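Side-chain contacts in PLP-Dependent L-Arginine Hydroxylase MppP (Streptomyces wadayamensis, PDB 6C9B), which uses pyridoxal 5'-phosphate to oxidise L-arginine, giving 4-hydroxy-2-ketoarginine and 2-ketoarginine as products: residues Glu53-Pro56 and Ser62-His65; Arg83-Tyr88 and Lys245-Ile250; Gln39-Glu44 and Arg263-Asp268. One frame throughout, in Å; residues are numbered along the deposited sequence. Where two conformers were deposited one is given.

Interaction 1: residues Glu53-Pro56 and Ser62-His65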
ATOM      1  N   GLU B  53      -2.862  19.480   7.893  1.00 27.98           N
ATOM      2  CA  GLU B  53      -3.578  20.319   6.938  1.00 31.06           C
ATOM      3  C   GLU B  53      -2.830  21.607   6.630  1.00 31.94           C
ATOM      4  O   GLU B  53      -3.016  22.191   5.561  1.00 41.71           O
ATOM      5  CB  GLU B  53      -4.958  20.684   7.490  1.00 34.65           C
ATOM      6  CG  GLU B  53      -5.996  19.574   7.421  1.00 33.15           C
ATOM      7  CD  GLU B  53      -7.283  19.951   8.148  1.00 34.52           C
ATOM      8  OE1 GLU B  53      -7.200  20.663   9.163  1.00 31.69           O
ATOM      9  OE2 GLU B  53      -8.364  19.535   7.708  1.00 36.70           O
ATOM     10  N   GLN B  54      -2.022  22.088   7.559  1.00 31.06           N
ATOM     11  CA  GLN B  54      -1.499  23.440   7.478  1.00 29.65           C
ATOM     12  C   GLN B  54      -0.051  23.522   7.022  1.00 38.32           C
ATOM     13  O   GLN B  54       0.366  24.583   6.547  1.00 51.57           O
ATOM     14  CB  GLN B  54      -1.625  24.119   8.846  1.00 33.91           C
ATOM     15  CG  GLN B  54      -3.075  24.344   9.290  1.00 47.57           C
ATOM     16  CD  GLN B  54      -3.203  24.686  10.770  1.00 65.93           C
ATOM     17  OE1 GLN B  54      -2.204  24.825  11.479  1.00 73.14           O
ATOM     18  NE2 GLN B  54      -4.439  24.812  11.243  1.00 66.90           N
ATOM     19  N   ARG B  55       0.731  22.464   7.170  1.00 34.31           N
ATOM     20  CA  ARG B  55       2.134  22.526   6.821  1.00 28.63           C
ATOM     21  C   ARG B  55       2.406  21.768   5.532  1.00 26.80           C
ATOM     22  O   ARG B  55       1.669  20.841   5.174  1.00 30.07           O
ATOM     23  CB  ARG B  55       3.006  21.938   7.935  1.00 31.62           C
ATOM     24  CG  ARG B  55       2.939  22.687   9.244  1.00 33.67           C
ATOM     25  CD  ARG B  55       3.865  22.058  10.263  1.00 37.70           C
ATOM     26  NE  ARG B  55       5.262  22.277   9.908  1.00 34.69           N
ATOM     27  CZ  ARG B  55       6.264  21.507  10.310  1.00 34.10           C
ATOM     28  NH1 ARG B  55       6.037  20.453  11.081  1.00 30.32           N
ATOM     29  NH2 ARG B  55       7.501  21.797   9.944  1.00 34.99           N
ATOM     30  N   PRO B  56       3.469  22.128   4.813  1.00 31.68           N
ATOM     31  CA  PRO B  56       3.874  21.333   3.647  1.00 30.19           C
ATOM     32  C   PRO B  56       4.283  19.939   4.073  1.00 28.52           C
ATOM     33  O   PRO B  56       5.044  19.762   5.030  1.00 29.92           O
ATOM     34  CB  PRO B  56       5.068  22.113   3.074  1.00 35.02           C
ATOM     35  CG  PRO B  56       5.077  23.430   3.780  1.00 36.51           C
ATOM     36  CD  PRO B  56       4.434  23.201   5.101  1.00 35.93           C
ATOM     37  N   SER B  62      10.335  15.289   6.292  0.58 21.94           N
ATOM     38  CA  SER B  62      11.739  15.432   6.660  0.58 26.90           C
ATOM     39  C   SER B  62      11.937  15.259   8.161  0.58 27.13           C
ATOM     40  O   SER B  62      12.933  14.668   8.599  0.58 25.14           O
ATOM     41  CB  SER B  62      12.267  16.793   6.205  0.58 32.74           C
ATOM     42  OG  SER B  62      12.554  16.784   4.818  0.58 40.77           O
ATOM     43  N   GLU B  63      11.004  15.776   8.965  1.00 26.78           N
ATOM     44  CA  GLU B  63      11.120  15.631  10.418  1.00 24.15           C
ATOM     45  C   GLU B  63      10.894  14.190  10.854  1.00 26.87           C
ATOM     46  O   GLU B  63      11.542  13.712  11.796  1.00 24.61           O
ATOM     47  CB  GLU B  63      10.123  16.563  11.114  1.00 30.24           C
ATOM     48  CG  GLU B  63      10.351  18.029  10.778  1.00 27.93           C
ATOM     49  CD  GLU B  63       9.217  18.947  11.204  1.00 35.44           C
ATOM     50  OE1 GLU B  63       9.422  20.170  11.128  1.00 35.27           O
ATOM     51  OE2 GLU B  63       8.126  18.461  11.591  1.00 31.21           O
ATOM     52  N   ALA B  64       9.959  13.499  10.202  1.00 26.04           N
ATOM     53  CA  ALA B  64       9.702  12.096  10.518  1.00 20.94           C
ATOM     54  C   ALA B  64      10.929  11.243  10.213  1.00 22.76           C
ATOM     55  O   ALA B  64      11.361  10.436  11.044  1.00 22.99           O
ATOM     56  CB  ALA B  64       8.495  11.583   9.741  1.00 22.68           C
ATOM     57  N   HIS B  65      11.534  11.452   9.043  1.00 23.22           N
ATOM     58  CA  HIS B  65      12.738  10.705   8.701  1.00 23.00           C
ATOM     59  C   HIS B  65      13.874  11.021   9.674  1.00 23.58           C
ATOM     60  O   HIS B  65      14.523  10.112  10.210  1.00 25.15           O
ATOM     61  CB  HIS B  65      13.172  11.012   7.266  1.00 20.93           C
ATOM     62  CG  HIS B  65      12.217  10.542   6.208  1.00 23.27           C
ATOM     63  ND1 HIS B  65      12.365  10.887   4.878  1.00 23.02           N
ATOM     64  CD2 HIS B  65      11.121   9.748   6.274  1.00 21.68           C
ATOM     65  CE1 HIS B  65      11.383  10.346   4.178  1.00 22.41           C
ATOM     66  NE2 HIS B  65      10.608   9.660   5.000  1.00 21.05           N
TER
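Arg55 and Glu63 meet head-on in a two-pronged salt bridge at the surface, the guanidinium reaching from one side and the carboxylate from the other. The grip is end-on. Arg55 NH2 donates to Glu63 OE1 over 2.8 Å, while Arg55 NH1 donates to Glu63 OE2 over 2.9 Å. Both bonds are nearly straight and leave the guanidinium close to its own plane. The carboxylate is twisted out of that plane by 37°, which makes the fork uneven: OE2 is met on its syn side, whereas OE1 is approached from above the carboxylate plane.

The side-chain shapes explain the reach. Glu63 runs extended beyond CG, but Arg55 bends at its third torsion (chi3 70°), and this kink turns the guanidinium edge to face the acid.

Further charge surrounds the pair. Arg263 NH1 forms a salt bridge to the same Glu63 OE2, which places it close to Arg55 NH1. Glu51 pairs with both arginines, and Gln59 takes a further bond from Arg55 NH2. With two acids among two arginines, the like charges are probably well compensated.

Arg55 is the residue where the chain leaves helix 45-54, and Glu63 lies in the following helix 57-71. The bridge therefore spans the short joint between consecutive helices, on the flank where long helix 256-291 brings in Arg263.

Interaction 2: residues Arg83-Tyr88 and Lys245-Ile250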
ATOM      1  N   ARG B  83      15.639  11.191  -1.686  1.00 27.64           N
ATOM      2  CA  ARG B  83      16.504  10.037  -1.496  1.00 29.42           C
ATOM      3  C   ARG B  83      15.864   8.982  -0.614  1.00 30.18           C
ATOM      4  O   ARG B  83      16.290   7.817  -0.647  1.00 26.30           O
ATOM      5  CB  ARG B  83      17.836  10.488  -0.897  1.00 28.94           C
ATOM      6  CG  ARG B  83      18.758  11.248  -1.892  1.00 40.68           C
ATOM      7  CD  ARG B  83      19.239  10.361  -3.049  1.00 32.84           C
ATOM      8  NE  ARG B  83      19.976   9.184  -2.583  1.00 29.06           N
ATOM      9  CZ  ARG B  83      21.200   9.242  -2.079  1.00 30.46           C
ATOM     10  NH1 ARG B  83      21.839  10.404  -1.989  1.00 32.81           N
ATOM     11  NH2 ARG B  83      21.784   8.145  -1.661  1.00 24.97           N
ATOM     12  N   VAL B  84      14.875   9.367   0.187  1.00 24.57           N
ATOM     13  CA  VAL B  84      14.105   8.434   0.998  1.00 20.24           C
ATOM     14  C   VAL B  84      12.680   8.492   0.471  1.00 24.82           C
ATOM     15  O   VAL B  84      12.008   9.520   0.625  1.00 25.45           O
ATOM     16  CB  VAL B  84      14.126   8.801   2.488  1.00 19.78           C
ATOM     17  CG1 VAL B  84      13.194   7.845   3.308  1.00 24.17           C
ATOM     18  CG2 VAL B  84      15.539   8.765   3.059  1.00 20.06           C
ATOM     19  N   LEU B  85      12.196   7.393  -0.114  1.00 20.57           N
ATOM     20  CA  LEU B  85      10.839   7.347  -0.646  1.00 18.69           C
ATOM     21  C   LEU B  85       9.925   6.722   0.401  1.00 18.45           C
ATOM     22  O   LEU B  85      10.117   5.557   0.773  1.00 20.12           O
ATOM     23  CB  LEU B  85      10.780   6.550  -1.942  1.00 23.15           C
ATOM     24  CG  LEU B  85      11.781   7.029  -2.992  1.00 24.62           C
ATOM     25  CD1 LEU B  85      11.758   6.089  -4.203  1.00 27.84           C
ATOM     26  CD2 LEU B  85      11.472   8.426  -3.401  1.00 28.21           C
ATOM     27  N   SER B  86       8.918   7.478   0.861  1.00 16.63           N
ATOM     28  CA  SER B  86       8.003   6.970   1.884  1.00 17.59           C
ATOM     29  C   SER B  86       6.871   6.211   1.198  1.00 18.00           C
ATOM     30  O   SER B  86       6.168   6.768   0.345  1.00 18.10           O
ATOM     31  CB  SER B  86       7.439   8.098   2.754  1.00 20.51           C
ATOM     32  OG  SER B  86       8.473   8.870   3.358  1.00 21.74           O
ATOM     33  N   CYS B  87       6.732   4.936   1.543  1.00 18.76           N
ATOM     34  CA  CYS B  87       5.762   4.027   0.944  1.00 17.16           C
ATOM     35  C   CYS B  87       4.721   3.638   1.985  1.00 15.89           C
ATOM     36  O   CYS B  87       4.968   3.729   3.192  1.00 16.62           O
ATOM     37  CB  CYS B  87       6.434   2.755   0.420  1.00 16.45           C
ATOM     38  SG  CYS B  87       7.799   3.137  -0.720  1.00 23.04           S
ATOM     39  N   TYR B  88       3.564   3.167   1.517  1.00 19.25           N
ATOM     40  CA  TYR B  88       2.527   2.712   2.452  1.00 16.36           C
ATOM     41  C   TYR B  88       3.015   1.618   3.395  1.00 18.80           C
ATOM     42  O   TYR B  88       2.511   1.500   4.522  1.00 18.35           O
ATOM     43  CB  TYR B  88       1.310   2.188   1.699  1.00 16.62           C
ATOM     44  CG  TYR B  88       0.678   3.161   0.745  1.00 15.80           C
ATOM     45  CD1 TYR B  88       0.162   4.367   1.196  1.00 18.71           C
ATOM     46  CD2 TYR B  88       0.552   2.864  -0.588  1.00 14.86           C
ATOM     47  CE1 TYR B  88      -0.446   5.268   0.314  1.00 18.92           C
ATOM     48  CE2 TYR B  88      -0.074   3.730  -1.460  1.00 16.77           C
ATOM     49  CZ  TYR B  88      -0.562   4.929  -0.998  1.00 17.29           C
ATOM     50  OH  TYR B  88      -1.155   5.812  -1.842  1.00 18.00           O
ATOM     51  N   LYS B 245      10.793   5.827 -10.686  1.00 20.55           N
ATOM     52  CA  LYS B 245       9.698   5.814 -11.656  1.00 22.21           C
ATOM     53  C   LYS B 245       8.596   4.862 -11.219  1.00 20.52           C
ATOM     54  O   LYS B 245       7.416   5.227 -11.237  1.00 20.62           O
ATOM     55  CB  LYS B 245      10.231   5.430 -13.036  1.00 26.52           C
ATOM     56  CG  LYS B 245       9.174   5.093 -14.098  1.00 44.11           C
ATOM     57  CD  LYS B 245       8.129   6.179 -14.319  1.00 66.90           C
ATOM     58  CE  LYS B 245       7.359   5.929 -15.627  1.00 66.37           C
ATOM     59  NZ  LYS B 245       5.889   6.185 -15.540  1.00 59.44           N
ATOM     60  N   ILE B 246       8.955   3.664 -10.762  1.00 20.22           N
ATOM     61  CA  ILE B 246       7.924   2.709 -10.380  1.00 18.22           C
ATOM     62  C   ILE B 246       7.230   3.175  -9.102  1.00 17.90           C
ATOM     63  O   ILE B 246       6.001   3.104  -8.996  1.00 20.08           O
ATOM     64  CB  ILE B 246       8.500   1.293 -10.261  1.00 17.89           C
ATOM     65  CG1 ILE B 246       8.881   0.814 -11.672  1.00 20.52           C
ATOM     66  CG2 ILE B 246       7.468   0.332  -9.632  1.00 20.13           C
ATOM     67  CD1 ILE B 246       9.642  -0.535 -11.726  1.00 24.74           C
ATOM     68  N   TYR B 247       7.991   3.749  -8.163  1.00 18.30           N
ATOM     69  CA  TYR B 247       7.369   4.395  -6.999  1.00 17.70           C
ATOM     70  C   TYR B 247       6.284   5.355  -7.446  1.00 19.24           C
ATOM     71  O   TYR B 247       5.142   5.305  -6.965  1.00 19.72           O
ATOM     72  CB  TYR B 247       8.419   5.134  -6.165  1.00 19.47           C
ATOM     73  CG  TYR B 247       7.854   5.970  -5.044  1.00 17.86           C
ATOM     74  CD1 TYR B 247       7.471   7.275  -5.247  1.00 22.28           C
ATOM     75  CD2 TYR B 247       7.714   5.438  -3.765  1.00 17.44           C
ATOM     76  CE1 TYR B 247       6.953   8.047  -4.209  1.00 23.59           C
ATOM     77  CE2 TYR B 247       7.193   6.201  -2.730  1.00 17.54           C
ATOM     78  CZ  TYR B 247       6.820   7.502  -2.961  1.00 20.19           C
ATOM     79  OH  TYR B 247       6.304   8.250  -1.926  1.00 20.70           O
ATOM     80  N   SER B 248       6.611   6.236  -8.391  1.00 19.64           N
ATOM     81  CA  SER B 248       5.644   7.247  -8.783  1.00 22.45           C
ATOM     82  C   SER B 248       4.460   6.676  -9.553  1.00 22.56           C
ATOM     83  O   SER B 248       3.408   7.331  -9.620  1.00 24.20           O
ATOM     84  CB  SER B 248       6.330   8.336  -9.598  1.00 21.96           C
ATOM     85  OG  SER B 248       6.654   7.887 -10.905  1.00 28.40           O
ATOM     86  N   ASP B 249       4.589   5.475 -10.127  1.00 23.49           N
ATOM     87  CA  ASP B 249       3.434   4.818 -10.733  1.00 20.41           C
ATOM     88  C   ASP B 249       2.475   4.295  -9.673  1.00 23.76           C
ATOM     89  O   ASP B 249       1.278   4.159  -9.949  1.00 25.28           O
ATOM     90  CB  ASP B 249       3.885   3.642 -11.610  1.00 22.70           C
ATOM     91  CG  ASP B 249       4.635   4.069 -12.862  1.00 27.82           C
ATOM     92  OD1 ASP B 249       4.515   5.234 -13.299  1.00 25.09           O
ATOM     93  OD2 ASP B 249       5.318   3.203 -13.452  1.00 26.00           O
ATOM     94  N   ILE B 250       2.973   4.004  -8.480  1.00 22.49           N
ATOM     95  CA  ILE B 250       2.142   3.415  -7.424  1.00 20.14           C
ATOM     96  C   ILE B 250       1.566   4.479  -6.499  1.00 27.69           C
ATOM     97  O   ILE B 250       0.425   4.344  -6.047  1.00 26.12           O
ATOM     98  CB  ILE B 250       2.938   2.348  -6.645  1.00 23.37           C
ATOM     99  CG1 ILE B 250       3.216   1.168  -7.586  1.00 24.39           C
ATOM    100  CG2 ILE B 250       2.147   1.851  -5.406  1.00 25.16           C
ATOM    101  CD1 ILE B 250       4.044   0.094  -7.019  1.00 34.07           C
TER
HETATM  102  O   HOH W   1       8.410  10.165  -0.144  1.00 28.55           O
HETATM  103  O   HOH W   2      -1.460   4.912  -4.362  1.00 18.58           O
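Tyr247 reaches from helix 243-250 to strand 84-87 and carries most of this contact. Before it in sequence, Lys245 reaches one turn forward along its own helix: NZ lies 2.8 Å from Asp249 OD1 in a salt bridge on the syn lone pair of that oxygen, and the backbone O of Lys245 accepts from both Ser248 OG and Asp249 N. Next, Ile246 turns to helix 90-101, packing on Arg99 and Ser100.

At Tyr247 the ring stands out from the helix because CG is anti to the backbone N (chi1 173°). Leu85 CB sits over one face toward the rim, 3.7 Å from Tyr247 CE2, as a CH-pi contact. Cys87 SG comes instead to the ring edge, also 3.7 Å from Tyr247 CE2, in a sulfur-aromatic approach close to the ring plane. The phenol ends in a hydrogen bond from Tyr247 OH to Ser86 O, 2.7 Å long and tilted 28° from the carbonyl plane. Thus face, edge and hydroxyl are all engaged by three successive strand residues. A water accepting from Ser86 N bonds only weakly to the same hydroxyl.

Ile250 closes the segment through its carbonyl: one water donates to Ile250 O, at 2.6 Å, and to Tyr88 OH.

Strand 84-87, outermost within this chain, pairs antiparallel with strand 231-235 in the mixed sheet typical of the large domain of fold-type I PLP enzymes. Helix 243-250 lies against this strand at 28° between their directions; helix 90-101 packs alongside, and Leu121 of the second subunit touches Asp249 and Ile250.

Interaction 3: residues Gln39-Glu44 and Arg263-Asp268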
ATOM      1  N   GLN B  39       0.023   7.105  24.489  1.00 24.41           N
ATOM      2  CA  GLN B  39      -1.378   7.512  24.544  1.00 23.19           C
ATOM      3  C   GLN B  39      -1.511   9.022  24.448  1.00 26.12           C
ATOM      4  O   GLN B  39      -2.463   9.522  23.840  1.00 25.47           O
ATOM      5  CB  GLN B  39      -2.027   6.983  25.816  1.00 26.47           C
ATOM      6  CG  GLN B  39      -3.511   7.366  25.970  1.00 28.48           C
ATOM      7  CD  GLN B  39      -4.401   6.673  24.946  1.00 35.52           C
ATOM      8  OE1 GLN B  39      -4.411   5.447  24.846  1.00 34.75           O
ATOM      9  NE2 GLN B  39      -5.155   7.460  24.183  1.00 32.61           N
ATOM     10  N   LYS B  40      -0.562   9.768  25.029  1.00 26.72           N
ATOM     11  CA  LYS B  40      -0.582  11.220  24.888  1.00 32.33           C
ATOM     12  C   LYS B  40      -0.536  11.637  23.424  1.00 30.76           C
ATOM     13  O   LYS B  40      -1.148  12.641  23.046  1.00 26.37           O
ATOM     14  CB  LYS B  40       0.585  11.850  25.645  1.00 31.84           C
ATOM     15  CG  LYS B  40       0.255  12.318  27.033  1.00 53.41           C
ATOM     16  CD  LYS B  40       1.177  13.457  27.452  1.00 78.89           C
ATOM     17  CE  LYS B  40       0.897  14.742  26.661  1.00 88.38           C
ATOM     18  NZ  LYS B  40       1.851  15.832  26.998  1.00 91.84           N
ATOM     19  N   ILE B  41       0.230  10.918  22.595  1.00 25.38           N
ATOM     20  CA  ILE B  41       0.255  11.207  21.160  1.00 23.33           C
ATOM     21  C   ILE B  41      -1.121  10.971  20.559  1.00 24.18           C
ATOM     22  O   ILE B  41      -1.653  11.798  19.807  1.00 27.46           O
ATOM     23  CB  ILE B  41       1.326  10.354  20.449  1.00 25.57           C
ATOM     24  CG1 ILE B  41       2.715  10.646  21.014  1.00 27.35           C
ATOM     25  CG2 ILE B  41       1.301  10.630  18.941  1.00 24.77           C
ATOM     26  CD1 ILE B  41       3.802   9.630  20.594  1.00 28.78           C
ATOM     27  N   VAL B  42      -1.711   9.827  20.868  1.00 23.27           N
ATOM     28  CA  VAL B  42      -3.025   9.503  20.315  1.00 24.65           C
ATOM     29  C   VAL B  42      -4.050  10.562  20.723  1.00 24.46           C
ATOM     30  O   VAL B  42      -4.911  10.957  19.928  1.00 25.88           O
ATOM     31  CB  VAL B  42      -3.444   8.093  20.760  1.00 25.25           C
ATOM     32  CG1 VAL B  42      -4.927   7.830  20.430  1.00 29.14           C
ATOM     33  CG2 VAL B  42      -2.539   7.060  20.127  1.00 26.43           C
ATOM     34  N   ASN B  43      -3.953  11.068  21.952  1.00 28.34           N
ATOM     35  CA  ASN B  43      -4.932  12.051  22.414  1.00 28.78           C
ATOM     36  C   ASN B  43      -4.839  13.354  21.637  1.00 26.55           C
ATOM     37  O   ASN B  43      -5.817  14.118  21.587  1.00 28.32           O
ATOM     38  CB  ASN B  43      -4.734  12.337  23.895  1.00 24.73           C
ATOM     39  CG  ASN B  43      -5.102  11.159  24.767  1.00 30.17           C
ATOM     40  OD1 ASN B  43      -5.845  10.281  24.344  1.00 35.81           O
ATOM     41  ND2 ASN B  43      -4.600  11.154  26.004  1.00 34.94           N
ATOM     42  N   GLU B  44      -3.664  13.634  21.077  1.00 26.91           N
ATOM     43  CA  GLU B  44      -3.376  14.832  20.302  1.00 31.13           C
ATOM     44  C   GLU B  44      -3.595  14.643  18.807  1.00 24.36           C
ATOM     45  O   GLU B  44      -3.238  15.535  18.033  1.00 30.32           O
ATOM     46  CB  GLU B  44      -1.920  15.258  20.519  1.00 36.69           C
ATOM     47  CG  GLU B  44      -1.607  15.710  21.937  1.00 59.95           C
ATOM     48  CD  GLU B  44      -1.359  17.199  22.014  1.00 83.44           C
ATOM     49  OE1 GLU B  44      -0.189  17.617  21.856  1.00 92.20           O
ATOM     50  OE2 GLU B  44      -2.339  17.953  22.207  1.00 85.77           O
ATOM     51  N   ARG B 263       6.911  10.687  13.456  1.00 21.74           N
ATOM     52  CA  ARG B 263       7.761  11.665  14.122  1.00 25.10           C
ATOM     53  C   ARG B 263       7.539  11.639  15.631  1.00 27.39           C
ATOM     54  O   ARG B 263       8.495  11.616  16.410  1.00 25.90           O
ATOM     55  CB  ARG B 263       7.465  13.056  13.561  1.00 23.73           C
ATOM     56  CG  ARG B 263       8.319  14.190  14.126  1.00 29.09           C
ATOM     57  CD  ARG B 263       7.744  15.515  13.690  1.00 29.11           C
ATOM     58  NE  ARG B 263       6.446  15.760  14.331  1.00 29.59           N
ATOM     59  CZ  ARG B 263       5.524  16.591  13.864  1.00 28.70           C
ATOM     60  NH1 ARG B 263       5.736  17.299  12.766  1.00 33.08           N
ATOM     61  NH2 ARG B 263       4.375  16.718  14.504  1.00 30.30           N
ATOM     62  N   GLU B 264       6.272  11.650  16.064  1.00 22.80           N
ATOM     63  CA  GLU B 264       5.979  11.720  17.495  1.00 23.93           C
ATOM     64  C   GLU B 264       6.351  10.427  18.210  1.00 24.50           C
ATOM     65  O   GLU B 264       6.914  10.465  19.312  1.00 27.43           O
ATOM     66  CB  GLU B 264       4.507  12.050  17.710  1.00 27.07           C
ATOM     67  CG  GLU B 264       4.110  13.404  17.173  1.00 29.96           C
ATOM     68  CD  GLU B 264       4.951  14.522  17.763  1.00 38.33           C
ATOM     69  OE1 GLU B 264       5.128  14.561  19.003  1.00 40.53           O
ATOM     70  OE2 GLU B 264       5.471  15.338  16.978  1.00 33.79           O
ATOM     71  N   PHE B 265       6.048   9.276  17.612  1.00 22.34           N
ATOM     72  CA  PHE B 265       6.409   8.008  18.242  1.00 22.65           C
ATOM     73  C   PHE B 265       7.925   7.856  18.317  1.00 24.31           C
ATOM     74  O   PHE B 265       8.454   7.312  19.298  1.00 24.04           O
ATOM     75  CB  PHE B 265       5.770   6.830  17.482  1.00 24.02           C
ATOM     76  CG  PHE B 265       4.402   6.444  18.011  1.00 21.32           C
ATOM     77  CD1 PHE B 265       3.289   7.226  17.742  1.00 25.60           C
ATOM     78  CD2 PHE B 265       4.249   5.315  18.794  1.00 24.45           C
ATOM     79  CE1 PHE B 265       2.035   6.881  18.264  1.00 28.28           C
ATOM     80  CE2 PHE B 265       2.997   4.961  19.314  1.00 22.42           C
ATOM     81  CZ  PHE B 265       1.903   5.742  19.046  1.00 23.70           C
ATOM     82  N   SER B 266       8.633   8.344  17.291  1.00 24.08           N
ATOM     83  CA  SER B 266      10.088   8.301  17.296  1.00 23.03           C
ATOM     84  C   SER B 266      10.656   9.180  18.394  1.00 27.10           C
ATOM     85  O   SER B 266      11.621   8.798  19.053  1.00 28.26           O
ATOM     86  CB  SER B 266      10.645   8.753  15.947  1.00 22.50           C
ATOM     87  OG  SER B 266      10.363   7.813  14.940  1.00 23.80           O
ATOM     88  N   ARG B 267      10.067  10.359  18.609  1.00 24.83           N
ATOM     89  CA  ARG B 267      10.572  11.233  19.664  1.00 30.39           C
ATOM     90  C   ARG B 267      10.313  10.643  21.048  1.00 28.90           C
ATOM     91  O   ARG B 267      11.155  10.753  21.947  1.00 32.06           O
ATOM     92  CB  ARG B 267       9.948  12.622  19.514  1.00 31.54           C
ATOM     93  CG  ARG B 267      10.468  13.334  18.258  1.00 39.56           C
ATOM     94  CD  ARG B 267       9.796  14.673  17.970  1.00 43.06           C
ATOM     95  NE  ARG B 267      10.482  15.369  16.872  1.00 44.64           N
ATOM     96  CZ  ARG B 267      10.057  16.494  16.305  1.00 46.16           C
ATOM     97  NH1 ARG B 267       8.938  17.076  16.721  1.00 41.94           N
ATOM     98  NH2 ARG B 267      10.751  17.038  15.317  1.00 63.05           N
ATOM     99  N   ASP B 268       9.142  10.031  21.243  1.00 28.24           N
ATOM    100  CA  ASP B 268       8.850   9.364  22.504  1.00 30.57           C
ATOM    101  C   ASP B 268       9.825   8.219  22.743  1.00 28.31           C
ATOM    102  O   ASP B 268      10.283   7.999  23.878  1.00 27.27           O
ATOM    103  CB  ASP B 268       7.408   8.855  22.482  1.00 30.35           C
ATOM    104  CG  ASP B 268       7.081   7.986  23.654  1.00 28.62           C
ATOM    105  OD1 ASP B 268       6.735   8.536  24.714  1.00 31.56           O
ATOM    106  OD2 ASP B 268       7.182   6.753  23.537  1.00 29.01           O
TER
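Ile41 packs against Glu264, Phe265 and Asp268 of the facing helix, and its two branches divide the work. Its CB only skirts the contact, lying 4.2 Å from Phe265 CE1. From there CG2 drops between two neighbours, 3.7 Å from Glu264 CB and 3.9 Å from Phe265 CE1. The other branch starts at CG1, which passes Glu264 CB at 4.0 Å. Because CG1 is anti to the carbonyl carbon (chi1 -60°) and the chain continues extended, CD1 is carried onto the opposing helix. That methyl lies against the backbone, 3.5 Å from Glu264 O, and also sits over one face of the Phe265 ring as a CH-pi contact, 26° off the ring normal. Asp268 CB, one helical turn beyond Glu264, borders the same methyl at 4.1 Å.

Helices 36-43 and 256-291 run nearly antiparallel here, at 155°, with their axes 10.2 Å apart. Leu48 of helix 45-54 touches both Ile41 and Glu264, and Trp223 meets the Phe265 ring at an incline.

The polar end of Glu264 takes another course. Its chain bends at chi2, and OE2 receives both Arg263 NE and Arg263 NH2 on its anti side, a side-on grip along the same helix; Arg267 adds a long ion pair. Across the interface Glu264 thus offers Ile41 its CB and backbone, while its charge is probably balanced largely by arginines of its own helix. The two helices are thus joined by apolar contact, with the ionic network set beside it.

Overall arrangement
Interactions 1 and 3 share one charge cluster: Arg263 NH1, from the 263-268 segment, lies 2.9 Å from Glu63 OE2. Their centres are about 15 Å apart, and 53-56 with 62-65 is nested inside the chain loop closed by interaction 3. Interaction 2 joins the group through helix 57-71, where His65 NE2 and Ser86 OG stand 2.8 Å apart, a probable hydrogen bond. Interactions 2 and 3 do not touch, their nearest atoms being about 10 Å apart, yet both reach the second subunit. All three lie away from the ligand pocket; in interaction 2 the Cys87 side chain is about 12 Å from the bound 4-hydroxy-2-ketoarginine.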